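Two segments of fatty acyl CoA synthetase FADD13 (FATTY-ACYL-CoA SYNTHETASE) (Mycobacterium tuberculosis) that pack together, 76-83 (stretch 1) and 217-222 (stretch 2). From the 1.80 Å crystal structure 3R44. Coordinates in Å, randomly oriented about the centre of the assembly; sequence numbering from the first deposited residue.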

ATOM      1  N   PRO A  76      -2.749 -15.210  -7.095  1.00 20.12           N
ATOM      2  CA  PRO A  76      -2.462 -14.186  -8.064  1.00 20.15           C
ATOM      3  C   PRO A  76      -3.652 -13.325  -8.331  1.00 19.32           C
ATOM      4  O   PRO A  76      -4.810 -13.693  -8.034  1.00 16.57           O
ATOM      5  CB  PRO A  76      -2.183 -14.959  -9.340  1.00 21.53           C
ATOM      6  CG  PRO A  76      -2.674 -16.261  -9.161  1.00 23.12           C
ATOM      7  CD  PRO A  76      -2.687 -16.555  -7.701  1.00 20.99           C
ATOM      8  N   ASN A  77      -3.383 -12.179  -8.912  1.00 18.05           N
ATOM      9  CA  ASN A  77      -4.495 -11.315  -9.340  1.00 18.86           C
ATOM     10  C   ASN A  77      -5.382 -12.073 -10.332  1.00 17.93           C
ATOM     11  O   ASN A  77      -4.893 -12.719 -11.289  1.00 19.05           O
ATOM     12  CB  ASN A  77      -3.934 -10.076 -10.037  1.00 19.46           C
ATOM     13  CG  ASN A  77      -3.399  -9.069  -9.071  1.00 20.97           C
ATOM     14  OD1 ASN A  77      -3.028  -9.404  -7.935  1.00 18.30           O
ATOM     15  ND2 ASN A  77      -3.325  -7.826  -9.513  1.00 20.37           N
ATOM     16  N   SER A  78      -6.685 -11.952 -10.136  1.00 16.65           N
ATOM     17  CA  SER A  78      -7.665 -12.622 -10.985  1.00 16.83           C
ATOM     18  C   SER A  78      -9.033 -12.082 -10.616  1.00 16.00           C
ATOM     19  O   SER A  78      -9.209 -11.438  -9.562  1.00 15.56           O
ATOM     20  CB  SER A  78      -7.648 -14.157 -10.769  1.00 17.71           C
ATOM     21  OG  SER A  78      -8.060 -14.464  -9.443  1.00 21.44           O
ATOM     22  N   VAL A  79      -9.990 -12.309 -11.489  1.00 16.85           N
ATOM     23  CA  VAL A  79     -11.356 -11.970 -11.195  1.00 16.94           C
ATOM     24  C   VAL A  79     -11.857 -12.835 -10.012  1.00 17.08           C
ATOM     25  O   VAL A  79     -12.696 -12.403  -9.217  1.00 17.33           O
ATOM     26  CB  VAL A  79     -12.239 -12.089 -12.440  1.00 16.83           C
ATOM     27  CG1 VAL A  79     -12.494 -13.574 -12.785  1.00 15.95           C
ATOM     28  CG2 VAL A  79     -13.559 -11.286 -12.272  1.00 16.97           C
ATOM     29  N   GLU A  80     -11.349 -14.053  -9.849  1.00 17.94           N
ATOM     30  CA  GLU A  80     -11.705 -14.846  -8.626  1.00 18.42           C
ATOM     31  C   GLU A  80     -11.297 -14.197  -7.314  1.00 17.37           C
ATOM     32  O   GLU A  80     -12.024 -14.220  -6.345  1.00 17.52           O
ATOM     33  CB  GLU A  80     -11.099 -16.237  -8.669  1.00 20.69           C
ATOM     34  CG  GLU A  80     -11.713 -17.185  -9.692  1.00 24.11           C
ATOM     35  CD  GLU A  80     -11.208 -16.995 -11.144  1.00 32.95           C
ATOM     36  OE1 GLU A  80     -10.280 -16.189 -11.439  1.00 28.98           O
ATOM     37  OE2 GLU A  80     -11.783 -17.655 -12.018  1.00 36.10           O
ATOM     38  N   PHE A  81     -10.108 -13.637  -7.279  1.00 17.25           N
ATOM     39  CA  PHE A  81      -9.616 -12.886  -6.128  1.00 16.18           C
ATOM     40  C   PHE A  81     -10.665 -11.817  -5.802  1.00 15.92           C
ATOM     41  O   PHE A  81     -11.144 -11.706  -4.639  1.00 14.65           O
ATOM     42  CB  PHE A  81      -8.260 -12.261  -6.457  1.00 15.26           C
ATOM     43  CG  PHE A  81      -7.470 -11.754  -5.280  1.00 17.06           C
ATOM     44  CD1 PHE A  81      -6.121 -12.100  -5.166  1.00 21.68           C
ATOM     45  CD2 PHE A  81      -7.990 -10.889  -4.358  1.00 23.17           C
ATOM     46  CE1 PHE A  81      -5.330 -11.664  -4.109  1.00 23.34           C
ATOM     47  CE2 PHE A  81      -7.204 -10.462  -3.277  1.00 24.43           C
ATOM     48  CZ  PHE A  81      -5.883 -10.869  -3.163  1.00 24.59           C
ATOM     49  N   CYS A  82     -11.048 -11.035  -6.812  1.00 15.84           N
ATOM     50  CA  CYS A  82     -11.997  -9.911  -6.569  1.00 14.74           C
ATOM     51  C   CYS A  82     -13.367 -10.469  -6.084  1.00 14.05           C
ATOM     52  O   CYS A  82     -13.989  -9.940  -5.169  1.00 13.29           O
ATOM     53  CB  CYS A  82     -12.247  -9.155  -7.847  1.00 15.84           C
ATOM     54  SG  CYS A  82     -10.801  -8.299  -8.440  1.00 20.96           S
ATOM     55  N   CYS A  83     -13.815 -11.527  -6.741  1.00 14.04           N
ATOM     56  CA  CYS A  83     -15.160 -12.031  -6.505  1.00 14.86           C
ATOM     57  C   CYS A  83     -15.187 -12.793  -5.191  1.00 14.70           C
ATOM     58  O   CYS A  83     -16.226 -12.874  -4.542  1.00 14.27           O
ATOM     59  CB  CYS A  83     -15.665 -12.848  -7.663  1.00 15.75           C
ATOM     60  SG  CYS A  83     -16.032 -11.765  -9.099  1.00 19.43           S
ATOM     61  N   PRO A 217      -1.837  -3.164 -12.501  1.00 15.54           N
ATOM     62  CA  PRO A 217      -0.789  -4.134 -12.767  1.00 17.23           C
ATOM     63  C   PRO A 217       0.034  -4.377 -11.491  1.00 19.08           C
ATOM     64  O   PRO A 217       1.218  -4.805 -11.581  1.00 21.35           O
ATOM     65  CB  PRO A 217       0.059  -3.402 -13.798  1.00 18.00           C
ATOM     66  CG  PRO A 217       0.066  -1.981 -13.225  1.00 15.90           C
ATOM     67  CD  PRO A 217      -1.287  -1.793 -12.575  1.00 15.91           C
ATOM     68  N   LEU A 218      -0.589  -4.119 -10.336  1.00 18.27           N
ATOM     69  CA  LEU A 218       0.031  -4.305  -9.047  1.00 19.38           C
ATOM     70  C   LEU A 218      -0.800  -5.346  -8.268  1.00 16.76           C
ATOM     71  O   LEU A 218      -2.009  -5.432  -8.443  1.00 16.91           O
ATOM     72  CB  LEU A 218       0.026  -3.014  -8.254  1.00 20.61           C
ATOM     73  CG  LEU A 218       0.749  -1.854  -8.961  1.00 24.89           C
ATOM     74  CD1 LEU A 218       0.257  -0.502  -8.472  1.00 28.21           C
ATOM     75  CD2 LEU A 218       2.236  -2.063  -8.770  1.00 27.06           C
ATOM     76  N   PRO A 219      -0.177  -6.025  -7.306  1.00 17.87           N
ATOM     77  CA  PRO A 219      -0.905  -7.122  -6.640  1.00 17.88           C
ATOM     78  C   PRO A 219      -2.104  -6.689  -5.825  1.00 18.63           C
ATOM     79  O   PRO A 219      -2.083  -5.674  -5.113  1.00 18.01           O
ATOM     80  CB  PRO A 219       0.155  -7.741  -5.725  1.00 18.82           C
ATOM     81  CG  PRO A 219       1.460  -7.414  -6.441  1.00 20.77           C
ATOM     82  CD  PRO A 219       1.251  -6.025  -6.971  1.00 19.33           C
ATOM     83  N   MET A 220      -3.132  -7.528  -5.841  1.00 19.50           N
ATOM     84  CA  MET A 220      -4.357  -7.195  -5.159  1.00 19.20           C
ATOM     85  C   MET A 220      -4.274  -7.308  -3.664  1.00 20.06           C
ATOM     86  O   MET A 220      -5.190  -6.845  -2.959  1.00 21.16           O
ATOM     87  CB  MET A 220      -5.507  -8.003  -5.713  1.00 20.35           C
ATOM     88  CG  MET A 220      -5.958  -7.497  -7.085  1.00 20.04           C
ATOM     89  SD  MET A 220      -6.933  -8.786  -7.923  1.00 24.55           S
ATOM     90  CE  MET A 220      -7.244  -7.955  -9.515  1.00 23.19           C
ATOM     91  N   PHE A 221      -3.210  -7.905  -3.145  1.00 18.50           N
ATOM     92  CA  PHE A 221      -3.076  -7.959  -1.714  1.00 19.29           C
ATOM     93  C   PHE A 221      -2.541  -6.653  -1.120  1.00 20.18           C
ATOM     94  O   PHE A 221      -2.315  -6.617   0.070  1.00 22.60           O
ATOM     95  CB  PHE A 221      -2.247  -9.169  -1.236  1.00 19.28           C
ATOM     96  CG  PHE A 221      -0.872  -9.301  -1.915  1.00 18.41           C
ATOM     97  CD1 PHE A 221       0.173  -8.424  -1.602  1.00 18.94           C
ATOM     98  CD2 PHE A 221      -0.653 -10.282  -2.903  1.00 19.12           C
ATOM     99  CE1 PHE A 221       1.413  -8.490  -2.279  1.00 20.98           C
ATOM    100  CE2 PHE A 221       0.582 -10.378  -3.556  1.00 20.96           C
ATOM    101  CZ  PHE A 221       1.627  -9.482  -3.237  1.00 21.35           C
ATOM    102  N   HIS A 222      -2.213  -5.659  -1.940  1.00 19.57           N
ATOM    103  CA  HIS A 222      -1.762  -4.351  -1.465  1.00 20.78           C
ATOM    104  C   HIS A 222      -3.055  -3.577  -1.212  1.00 19.66           C
ATOM    105  O   HIS A 222      -3.973  -3.635  -2.016  1.00 17.56           O
ATOM    106  CB  HIS A 222      -0.955  -3.556  -2.527  1.00 21.72           C
ATOM    107  CG  HIS A 222       0.411  -4.095  -2.808  1.00 28.96           C
ATOM    108  ND1 HIS A 222       1.336  -4.331  -1.812  1.00 32.87           N
ATOM    109  CD2 HIS A 222       1.025  -4.412  -3.976  1.00 34.36           C
ATOM    110  CE1 HIS A 222       2.445  -4.816  -2.348  1.00 32.32           C
ATOM    111  NE2 HIS A 222       2.279  -4.891  -3.656  1.00 34.18           N
TER

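One side-chain amide, that of Asn77, makes both hydrogen bonds between the stretches. Asn77 points toward the second stretch and spends both ends of its carboxamide on main chain: its ND2 donates to Leu218 O at 2.9 Å, and its OD1 accepts from Met220 N at 2.8 Å. Both have good geometry, with N-H...acceptor angles of 158° and 151°. The match works because an amide carries a donor and an acceptor side by side, and the backbone around Pro219 offers the complementary pair. Pro219, between them, has no N-H to donate, and its O accepts from His222 N in the turn.

These hydrogen bonds lie where the backbones come closest, the CA atoms of Asn77 and Met220 being 5.9 Å apart. Stretch 2 has no regular helix or strand; it bends through a type I turn from Pro219 to His222, in which His222 N donates to Pro219 O at 3.2 Å. In stretch 1, Ser78 caps the helix that begins at Val79, its OG accepting from Phe81 N at 3.1 Å. The neighbours Asn77 and Ser78 divide the polar work: Asn77 bonds stretch 2, Ser78 caps its own helix.

Most of the apolar contact centres on Met220, the residue most covered by the opposing stretch. Its CB sits over one face of the Phe81 ring, 3.8 Å from the ring centroid and 9° off the normal, a CH-pi contact. Its SD approaches the same ring obliquely, 4.5 Å from the centroid. Phe81 CZ also meets Phe221 CB at 4.5 Å. The extended chain of Met220, with chi2 and chi3 both t, then carries CE to within 3.7 Å of Cys82 SG. The arrangement is economical: a buried amide binds the backbone, and an extended methionine side chain lies along Phe81 and Cys82.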